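Precorrin-3 methylase (Rhodobacter capsulatus, PDB 3NUT) probably acts as an S-adenosyl-L-methionine-dependent methyltransferase in the biosynthesis of cobalamin (vitamin B12), and binds S-adenosyl-L-homocysteine. Local coordinates at residues H158-R161 and A165-F168; C138-S143 and K154-A159; P43-I48 and V82-G87. All blocks are in the same frame, centred on the assembly; numbering follows the deposited sequence.

Interaction 1: H158-R161 and A165-F168; sequences HAAR and AMAF
Met166 meets Ala159 and Ala160 in a small, buried apolar contact that packs the C-terminal end of a helix on the strand that follows it. The three elements concerned, strand 137-141, helix 149-161 and strand 165-169, form a beta-alpha-beta unit, and this contact lies in its second half, where a link of only three residues returns the chain from the helix to the sheet. Because the return is so short, the helix end stands close over the start of the strand, and the nearest CA atoms, those of Ala159 and Met166, are 7.4 Å apart.

One long, flexible side chain spans that distance. Met166 starts from an unusual chi1 of -20°, which nearly eclipses CG with the backbone N, and is extended from there on, so that its thioether reaches straight out to the helix. Alanine suits the other side, since a methyl group lets the methionine come close to the helix backbone. Ala159 directs its CB at the strand and rests alongside the end of the thioether, 3.9 Å from CE and 4.1 Å from SD of Met166. The CB of Ala160 points away from the strand, yet it still lies 4.2 Å from the same CE.

Met166 is also touched by Leu187 of helix 179-190, Val231 of strand 227-231 and Cys138 of strand 137-141. On another face of the helix, His158 bonds through ND1 to His158 of the second subunit, so the helix has both a core face and a dimer face. Between the two segments the closest approach is made by the methionine methyl, whose CE sits 3.6 Å from the backbone N of Ala160.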
loop_
_atom_site.group_PDB
_atom_site.type_symbol
_atom_site.label_atom_id
_atom_site.label_comp_id
_atom_site.label_asym_id
_atom_site.label_seq_id
_atom_site.Cartn_x
_atom_site.Cartn_y
_atom_site.Cartn_z
ATOM N N HIS A 158 -9.054 -1.665 18.290
ATOM C CA HIS A 158 -7.829 -2.451 18.265
ATOM C C HIS A 158 -6.630 -1.802 17.544
ATOM O O HIS A 158 -5.472 -2.057 17.893
ATOM C CB HIS A 158 -8.113 -3.834 17.730
ATOM C CG HIS A 158 -8.808 -4.700 18.721
ATOM N ND1 HIS A 158 -8.146 -5.303 19.768
ATOM C CD2 HIS A 158 -10.113 -5.031 18.855
ATOM C CE1 HIS A 158 -9.010 -5.984 20.496
ATOM N NE2 HIS A 158 -10.210 -5.838 19.962
ATOM N N ALA A 159 -6.905 -0.959 16.558
ATOM C CA ALA A 159 -5.845 -0.267 15.840
ATOM C C ALA A 159 -5.329 0.822 16.783
ATOM O O ALA A 159 -4.128 1.023 16.930
ATOM C CB ALA A 159 -6.386 0.333 14.532
ATOM N N ALA A 160 -6.268 1.481 17.452
ATOM C CA ALA A 160 -5.957 2.432 18.496
ATOM C C ALA A 160 -5.075 1.812 19.568
ATOM O O ALA A 160 -4.062 2.404 19.942
ATOM C CB ALA A 160 -7.238 3.006 19.104
ATOM N N ARG A 161 -5.438 0.621 20.044
ATOM C CA ARG A 161 -4.771 0.040 21.215
ATOM C C ARG A 161 -3.413 -0.558 20.893
ATOM O O ARG A 161 -2.512 -0.529 21.725
ATOM C CB ARG A 161 -5.672 -0.977 21.949
ATOM C CG ARG A 161 -6.862 -0.352 22.688
ATOM C CD ARG A 161 -7.850 -1.409 23.198
ATOM N NE ARG A 161 -9.164 -0.834 23.515
ATOM C CZ ARG A 161 -10.238 -1.548 23.866
ATOM N NH1 ARG A 161 -10.170 -2.867 23.939
ATOM N NH2 ARG A 161 -11.392 -0.946 24.119
ATOM N N ALA A 165 -0.632 3.246 13.247
ATOM C CA ALA A 165 -1.045 4.410 12.493
ATOM C C ALA A 165 -2.188 3.911 11.610
ATOM O O ALA A 165 -2.341 2.696 11.427
ATOM C CB ALA A 165 0.134 4.985 11.660
ATOM N N MET A 166 -3.020 4.803 11.096
ATOM C CA MET A 166 -4.164 4.327 10.292
ATOM C C MET A 166 -4.515 5.180 9.087
ATOM O O MET A 166 -4.303 6.414 9.071
ATOM C CB MET A 166 -5.438 4.179 11.126
ATOM C CG MET A 166 -5.274 4.072 12.619
ATOM S SD MET A 166 -6.911 4.206 13.346
ATOM C CE MET A 166 -6.510 4.154 15.091
ATOM N N ALA A 167 -5.106 4.528 8.102
ATOM C CA ALA A 167 -5.660 5.231 6.978
ATOM C C ALA A 167 -7.112 4.842 6.739
ATOM O O ALA A 167 -7.466 3.659 6.728
ATOM C CB ALA A 167 -4.827 4.988 5.734
ATOM N N PHE A 168 -7.945 5.853 6.524
ATOM C CA PHE A 168 -9.380 5.660 6.295
ATOM C C PHE A 168 -9.773 5.853 4.839
ATOM O O PHE A 168 -9.576 6.920 4.283
ATOM C CB PHE A 168 -10.206 6.609 7.187
ATOM C CG PHE A 168 -9.973 6.407 8.667
ATOM C CD1 PHE A 168 -9.828 5.114 9.193
ATOM C CD2 PHE A 168 -9.899 7.501 9.531
ATOM C CE1 PHE A 168 -9.612 4.917 10.552
ATOM C CE2 PHE A 168 -9.689 7.314 10.912
ATOM C CZ PHE A 168 -9.536 6.026 11.417
#

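Interaction 2: C138-S143 and K154-A159; sequences CAINLS and KRLRHA
Leu156 and Ala159 of the helix meet Ile140 and Cys138 of the strand, and Arg155 comes just ahead of them: its CB heads for the strand, but its long chain carries the guanidinium to the dimer interface, where NH1 makes a salt bridge to Asp136 of the second subunit. The same carboxylate accepts a hydrogen bond from the backbone N of Asn141. Leu156 follows, reaching over from the flank of the helix until its CD1 is 4.0 Å from CD1 of Ile140. The two branched chains cross obliquely, and Phe168 of the next strand also touches Leu156. Here the first strand and the helix of a beta-alpha-beta unit pack together, their axes 10.1 Å apart and running nearly antiparallel at 157°. Ala159 then brings the helix back to the strand; its small CB rests over the neighbouring ends of Ile140 and Cys138 and touches both, 4.3 Å from CD1 of Ile140 and 3.7 Å from SG of Cys138. The thiol reaches that methyl with SG set between the backbone N and the carbonyl carbon of Cys138, chi1 64°.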
loop_
_atom_site.group_PDB
_atom_site.type_symbol
_atom_site.label_atom_id
_atom_site.label_comp_id
_atom_site.label_asym_id
_atom_site.label_seq_id
_atom_site.Cartn_x
_atom_site.Cartn_y
_atom_site.Cartn_z
ATOM N N CYS A 138 -2.431 0.486 9.493
ATOM C CA CYS A 138 -3.516 -0.316 8.939
ATOM C C CYS A 138 -4.413 0.498 8.023
ATOM O O CYS A 138 -4.455 1.730 8.109
ATOM C CB CYS A 138 -4.331 -0.939 10.063
ATOM S SG CYS A 138 -5.162 0.280 11.068
ATOM N N ALA A 139 -5.128 -0.188 7.140
ATOM C CA ALA A 139 -6.050 0.457 6.223
ATOM C C ALA A 139 -7.460 0.047 6.581
ATOM O O ALA A 139 -7.738 -1.134 6.812
ATOM C CB ALA A 139 -5.729 0.075 4.778
ATOM N N ILE A 140 -8.355 1.017 6.629
ATOM C CA ILE A 140 -9.698 0.756 7.129
ATOM C C ILE A 140 -10.745 1.446 6.264
ATOM O O ILE A 140 -10.675 2.661 6.015
ATOM C CB ILE A 140 -9.857 1.183 8.631
ATOM C CG1 ILE A 140 -8.950 0.341 9.550
ATOM C CG2 ILE A 140 -11.306 1.038 9.082
ATOM C CD1 ILE A 140 -8.847 0.854 11.026
ATOM N N ASN A 141 -11.714 0.672 5.810
ATOM C CA ASN A 141 -12.793 1.212 5.008
ATOM C C ASN A 141 -13.932 1.673 5.933
ATOM O O ASN A 141 -14.477 0.871 6.698
ATOM C CB ASN A 141 -13.262 0.117 4.051
ATOM C CG ASN A 141 -14.379 0.552 3.142
ATOM O OD1 ASN A 141 -14.582 1.744 2.879
ATOM N ND2 ASN A 141 -15.112 -0.431 2.628
ATOM N N LEU A 142 -14.281 2.955 5.862
ATOM C CA LEU A 142 -15.323 3.545 6.735
ATOM C C LEU A 142 -16.706 3.669 6.092
ATOM O O LEU A 142 -17.624 4.201 6.719
ATOM C CB LEU A 142 -14.911 4.932 7.243
ATOM C CG LEU A 142 -13.585 5.175 7.960
ATOM C CD1 LEU A 142 -13.643 6.529 8.607
ATOM C CD2 LEU A 142 -13.254 4.123 9.001
ATOM N N SER A 143 -16.851 3.222 4.841
ATOM C CA SER A 143 -18.157 3.209 4.184
ATOM C C SER A 143 -18.574 1.813 3.786
ATOM O O SER A 143 -19.229 1.630 2.761
ATOM C CB SER A 143 -18.186 4.118 2.953
ATOM O OG SER A 143 -17.964 5.467 3.315
ATOM N N LYS A 154 -14.909 -2.592 16.450
ATOM C CA LYS A 154 -13.901 -3.556 16.897
ATOM C C LYS A 154 -12.546 -3.289 16.202
ATOM O O LYS A 154 -11.476 -3.439 16.817
ATOM C CB LYS A 154 -14.390 -4.996 16.664
ATOM C CG LYS A 154 -13.334 -6.102 16.883
ATOM C CD LYS A 154 -13.864 -7.504 16.563
ATOM C CE LYS A 154 -13.985 -7.740 15.055
ATOM N NZ LYS A 154 -14.325 -9.182 14.735
ATOM N N ARG A 155 -12.602 -2.863 14.938
ATOM C CA ARG A 155 -11.393 -2.603 14.171
ATOM C C ARG A 155 -10.749 -1.317 14.670
ATOM O O ARG A 155 -9.543 -1.291 14.927
ATOM C CB ARG A 155 -11.673 -2.517 12.656
ATOM C CG ARG A 155 -12.108 -3.826 12.002
ATOM C CD ARG A 155 -10.925 -4.663 11.515
ATOM N NE ARG A 155 -11.269 -6.032 11.117
ATOM C CZ ARG A 155 -12.067 -6.346 10.089
ATOM N NH1 ARG A 155 -12.634 -5.373 9.360
ATOM N NH2 ARG A 155 -12.295 -7.636 9.785
ATOM N N LEU A 156 -11.552 -0.264 14.812
ATOM C CA LEU A 156 -11.018 1.021 15.266
ATOM C C LEU A 156 -10.290 0.903 16.590
ATOM O O LEU A 156 -9.134 1.259 16.678
ATOM C CB LEU A 156 -12.108 2.074 15.390
ATOM C CG LEU A 156 -12.497 2.983 14.228
ATOM C CD1 LEU A 156 -11.390 3.128 13.162
ATOM C CD2 LEU A 156 -13.770 2.493 13.631
ATOM N N ARG A 157 -10.961 0.362 17.605
ATOM C CA ARG A 157 -10.380 0.270 18.962
ATOM C C ARG A 157 -9.111 -0.571 19.044
ATOM O O ARG A 157 -8.180 -0.216 19.781
ATOM C CB ARG A 157 -11.415 -0.203 20.000
ATOM C CG ARG A 157 -12.647 0.696 20.079
ATOM C CD ARG A 157 -13.561 0.299 21.236
ATOM N NE ARG A 157 -14.676 1.229 21.341
ATOM C CZ ARG A 157 -14.622 2.385 21.988
ATOM N NH1 ARG A 157 -13.509 2.738 22.611
ATOM N NH2 ARG A 157 -15.681 3.185 22.011
ATOM N N HIS A 158 -9.054 -1.665 18.290
ATOM C CA HIS A 158 -7.829 -2.451 18.265
ATOM C C HIS A 158 -6.630 -1.802 17.544
ATOM O O HIS A 158 -5.472 -2.057 17.893
ATOM C CB HIS A 158 -8.113 -3.834 17.730
ATOM C CG HIS A 158 -8.808 -4.700 18.721
ATOM N ND1 HIS A 158 -8.146 -5.303 19.768
ATOM C CD2 HIS A 158 -10.113 -5.031 18.855
ATOM C CE1 HIS A 158 -9.010 -5.984 20.496
ATOM N NE2 HIS A 158 -10.210 -5.838 19.962
ATOM N N ALA A 159 -6.905 -0.959 16.558
ATOM C CA ALA A 159 -5.845 -0.267 15.840
ATOM C C ALA A 159 -5.329 0.822 16.783
ATOM O O ALA A 159 -4.128 1.023 16.930
ATOM C CB ALA A 159 -6.386 0.333 14.532
#

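Interaction 3: P43-I48 and V82-G87; sequences PYVARI and VVVSSG. With SAH (S-adenosyl-L-homocysteine), chain E.
The backbone O of Ser86 accepts a hydrogen bond of 3.0 Å from the amino N of S-adenosyl-L-homocysteine, while CB of the same residue touches Tyr44. This is the C-terminal end of strand 80-85 in the parallel sheet, where the chain leaves the strand to line the cofactor pocket of this tetrapyrrole methylase. Gly87 carries the loop on with a positive phi of 64°, which a residue without a side chain adopts easily; its CA lies 3.5 Å from the carboxylate carbon C of the ligand, and a CB here would also run into that carbon.

From the loop 43-48, Tyr44 lays its phenol end obliquely against Ser86, with OH 3.8 Å from CB. The OG of Ser86 is 4.1 Å from that OH, too far for a hydrogen bond; the hydroxyl of Tyr44 bonds instead to Asn61, and its ring meets Tyr41 edge-to-face. Further back, Val45 CG1 and Val84 CG2 make a looser apolar contact at 4.5 Å, two compact branched residues meeting where the loop passes the strand. An alanine in place of Tyr44 would probably uncover Ser86 on this side and leave Asn61 without its phenol partner.

Since the amino group is read by a main-chain oxygen, the bond itself does not depend on the serine hydroxyl, and the methyl donor, which shares this amino acid part, is probably held in the same way.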
loop_
_atom_site.group_PDB
_atom_site.type_symbol
_atom_site.label_atom_id
_atom_site.label_comp_id
_atom_site.label_asym_id
_atom_site.label_seq_id
_atom_site.Cartn_x
_atom_site.Cartn_y
_atom_site.Cartn_z
ATOM N N PRO A 43 -15.078 8.073 -17.062
ATOM C CA PRO A 43 -14.161 9.229 -16.933
ATOM C C PRO A 43 -12.700 8.816 -16.623
ATOM O O PRO A 43 -11.789 9.492 -17.050
ATOM C CB PRO A 43 -14.772 10.036 -15.791
ATOM C CG PRO A 43 -16.230 9.727 -15.872
ATOM C CD PRO A 43 -16.326 8.273 -16.297
ATOM N N TYR A 44 -12.486 7.678 -15.968
ATOM C CA TYR A 44 -11.126 7.135 -15.804
ATOM C C TYR A 44 -10.390 6.818 -17.100
ATOM O O TYR A 44 -9.170 6.871 -17.145
ATOM C CB TYR A 44 -11.115 5.875 -14.950
ATOM C CG TYR A 44 -11.502 6.076 -13.507
ATOM C CD1 TYR A 44 -11.399 7.328 -12.897
ATOM C CD2 TYR A 44 -11.991 4.999 -12.747
ATOM C CE1 TYR A 44 -11.750 7.502 -11.576
ATOM C CE2 TYR A 44 -12.353 5.164 -11.412
ATOM C CZ TYR A 44 -12.217 6.419 -10.846
ATOM O OH TYR A 44 -12.587 6.587 -9.544
ATOM N N VAL A 45 -11.127 6.466 -18.147
ATOM C CA VAL A 45 -10.497 5.995 -19.369
ATOM C C VAL A 45 -11.011 6.712 -20.614
ATOM O O VAL A 45 -10.839 6.231 -21.746
ATOM C CB VAL A 45 -10.633 4.460 -19.498
ATOM C CG1 VAL A 45 -9.905 3.765 -18.337
ATOM C CG2 VAL A 45 -12.102 4.024 -19.543
ATOM N N ALA A 46 -11.623 7.875 -20.400
ATOM C CA ALA A 46 -12.161 8.722 -21.490
ATOM C C ALA A 46 -11.207 8.961 -22.663
ATOM O O ALA A 46 -11.670 9.054 -23.795
ATOM C CB ALA A 46 -12.694 10.083 -20.935
ATOM N N ARG A 47 -9.897 9.035 -22.406
ATOM C CA ARG A 47 -8.904 9.277 -23.472
ATOM C C ARG A 47 -8.149 8.035 -23.989
ATOM O O ARG A 47 -7.116 8.158 -24.645
ATOM C CB ARG A 47 -7.915 10.360 -23.050
ATOM C CG ARG A 47 -8.558 11.767 -22.806
ATOM C CD ARG A 47 -7.678 12.605 -21.890
ATOM N NE ARG A 47 -7.039 11.741 -20.889
ATOM C CZ ARG A 47 -5.879 12.001 -20.285
ATOM N NH1 ARG A 47 -5.219 13.129 -20.551
ATOM N NH2 ARG A 47 -5.380 11.127 -19.410
ATOM N N ILE A 48 -8.673 6.843 -23.693
ATOM C CA ILE A 48 -8.171 5.607 -24.293
ATOM C C ILE A 48 -8.016 5.774 -25.811
ATOM O O ILE A 48 -8.908 6.319 -26.483
ATOM C CB ILE A 48 -9.126 4.414 -23.990
ATOM C CG1 ILE A 48 -8.553 3.081 -24.501
ATOM C CG2 ILE A 48 -10.544 4.663 -24.574
ATOM C CD1 ILE A 48 -7.287 2.641 -23.841
ATOM N N VAL A 82 -10.224 -5.945 -19.534
ATOM C CA VAL A 82 -9.574 -5.254 -18.434
ATOM C C VAL A 82 -10.657 -4.610 -17.588
ATOM O O VAL A 82 -11.436 -3.799 -18.074
ATOM C CB VAL A 82 -8.595 -4.135 -18.913
ATOM C CG1 VAL A 82 -8.007 -3.375 -17.699
ATOM C CG2 VAL A 82 -7.458 -4.725 -19.799
ATOM N N VAL A 83 -10.704 -4.966 -16.313
ATOM C CA VAL A 83 -11.651 -4.341 -15.409
ATOM C C VAL A 83 -10.811 -3.329 -14.641
ATOM O O VAL A 83 -9.756 -3.668 -14.081
ATOM C CB VAL A 83 -12.292 -5.371 -14.439
ATOM C CG1 VAL A 83 -13.134 -4.660 -13.378
ATOM C CG2 VAL A 83 -13.101 -6.428 -15.206
ATOM N N VAL A 84 -11.246 -2.079 -14.613
ATOM C CA VAL A 84 -10.402 -1.053 -14.005
ATOM C C VAL A 84 -10.873 -0.594 -12.609
ATOM O O VAL A 84 -12.071 -0.468 -12.360
ATOM C CB VAL A 84 -10.170 0.138 -14.973
ATOM C CG1 VAL A 84 -9.229 -0.292 -16.114
ATOM C CG2 VAL A 84 -11.516 0.665 -15.561
ATOM N N SER A 85 -9.909 -0.348 -11.718
ATOM C CA SER A 85 -10.149 0.292 -10.429
ATOM C C SER A 85 -9.195 1.432 -10.222
ATOM O O SER A 85 -8.041 1.364 -10.633
ATOM C CB SER A 85 -9.891 -0.691 -9.300
ATOM O OG SER A 85 -11.028 -1.512 -9.138
ATOM N N SER A 86 -9.627 2.449 -9.503
ATOM C CA SER A 86 -8.679 3.483 -9.090
ATOM C C SER A 86 -7.718 2.836 -8.090
ATOM O O SER A 86 -8.033 1.778 -7.524
ATOM C CB SER A 86 -9.402 4.706 -8.490
ATOM O OG SER A 86 -10.014 4.337 -7.273
ATOM N N GLY A 87 -6.559 3.453 -7.891
ATOM C CA GLY A 87 -5.613 2.990 -6.887
ATOM C C GLY A 87 -5.087 1.607 -7.220
ATOM O O GLY A 87 -4.706 1.334 -8.374
HETATM N N SAH E . -8.668 0.829 -4.803
HETATM C CA SAH E . -8.647 2.213 -4.239
HETATM C CB SAH E . -9.607 2.334 -3.046
HETATM C CG SAH E . -11.066 2.378 -3.503
HETATM S SD SAH E . -12.164 3.079 -2.294
HETATM C C SAH E . -7.245 2.437 -3.805
HETATM O O SAH E . -6.551 1.430 -3.798
HETATM O OXT SAH E . -6.764 3.536 -3.464
HETATM C "C5'" SAH E . -12.218 4.788 -2.785
HETATM C "C4'" SAH E . -11.704 5.710 -1.661
HETATM O "O4'" SAH E . -10.274 5.788 -1.734
HETATM C "C3'" SAH E . -12.184 7.168 -1.690
HETATM O "O3'" SAH E . -13.380 7.413 -0.935
HETATM C "C2'" SAH E . -11.042 7.920 -1.040
HETATM O "O2'" SAH E . -11.081 7.817 0.399
HETATM C "C1'" SAH E . -9.831 7.133 -1.501
HETATM N N9 SAH E . -9.221 7.727 -2.715
HETATM C C8 SAH E . -9.184 7.193 -3.952
HETATM N N7 SAH E . -8.516 8.029 -4.806
HETATM C C5 SAH E . -8.111 9.121 -4.111
HETATM C C6 SAH E . -7.355 10.384 -4.379
HETATM N N6 SAH E . -6.872 10.689 -5.611
HETATM N N1 SAH E . -7.162 11.253 -3.356
HETATM C C2 SAH E . -7.630 10.989 -2.118
HETATM N N3 SAH E . -8.320 9.865 -1.810
HETATM C C4 SAH E . -8.591 8.913 -2.740
#

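Following the chain from the N terminus, interaction 3 comes first: it closes a long loop that leaves at 43-48, passes through strand 55-58 and helix 65-76, and returns on strand 80-85 beside the cofactor. Interaction 2 then closes the shorter step from strand 137-141 to helix 149-161, and interaction 1 begins where it ends, sharing His158 and Ala159, and closes the short link into strand 165-169. Together these two fasten both strands of one beta-alpha-beta unit to its helix, and the strands are probably hydrogen-bonded through Ala167 and Ile140. Nothing nests: interaction 3 stands apart in the other sheet, its centre about 28 Å from that of interaction 2.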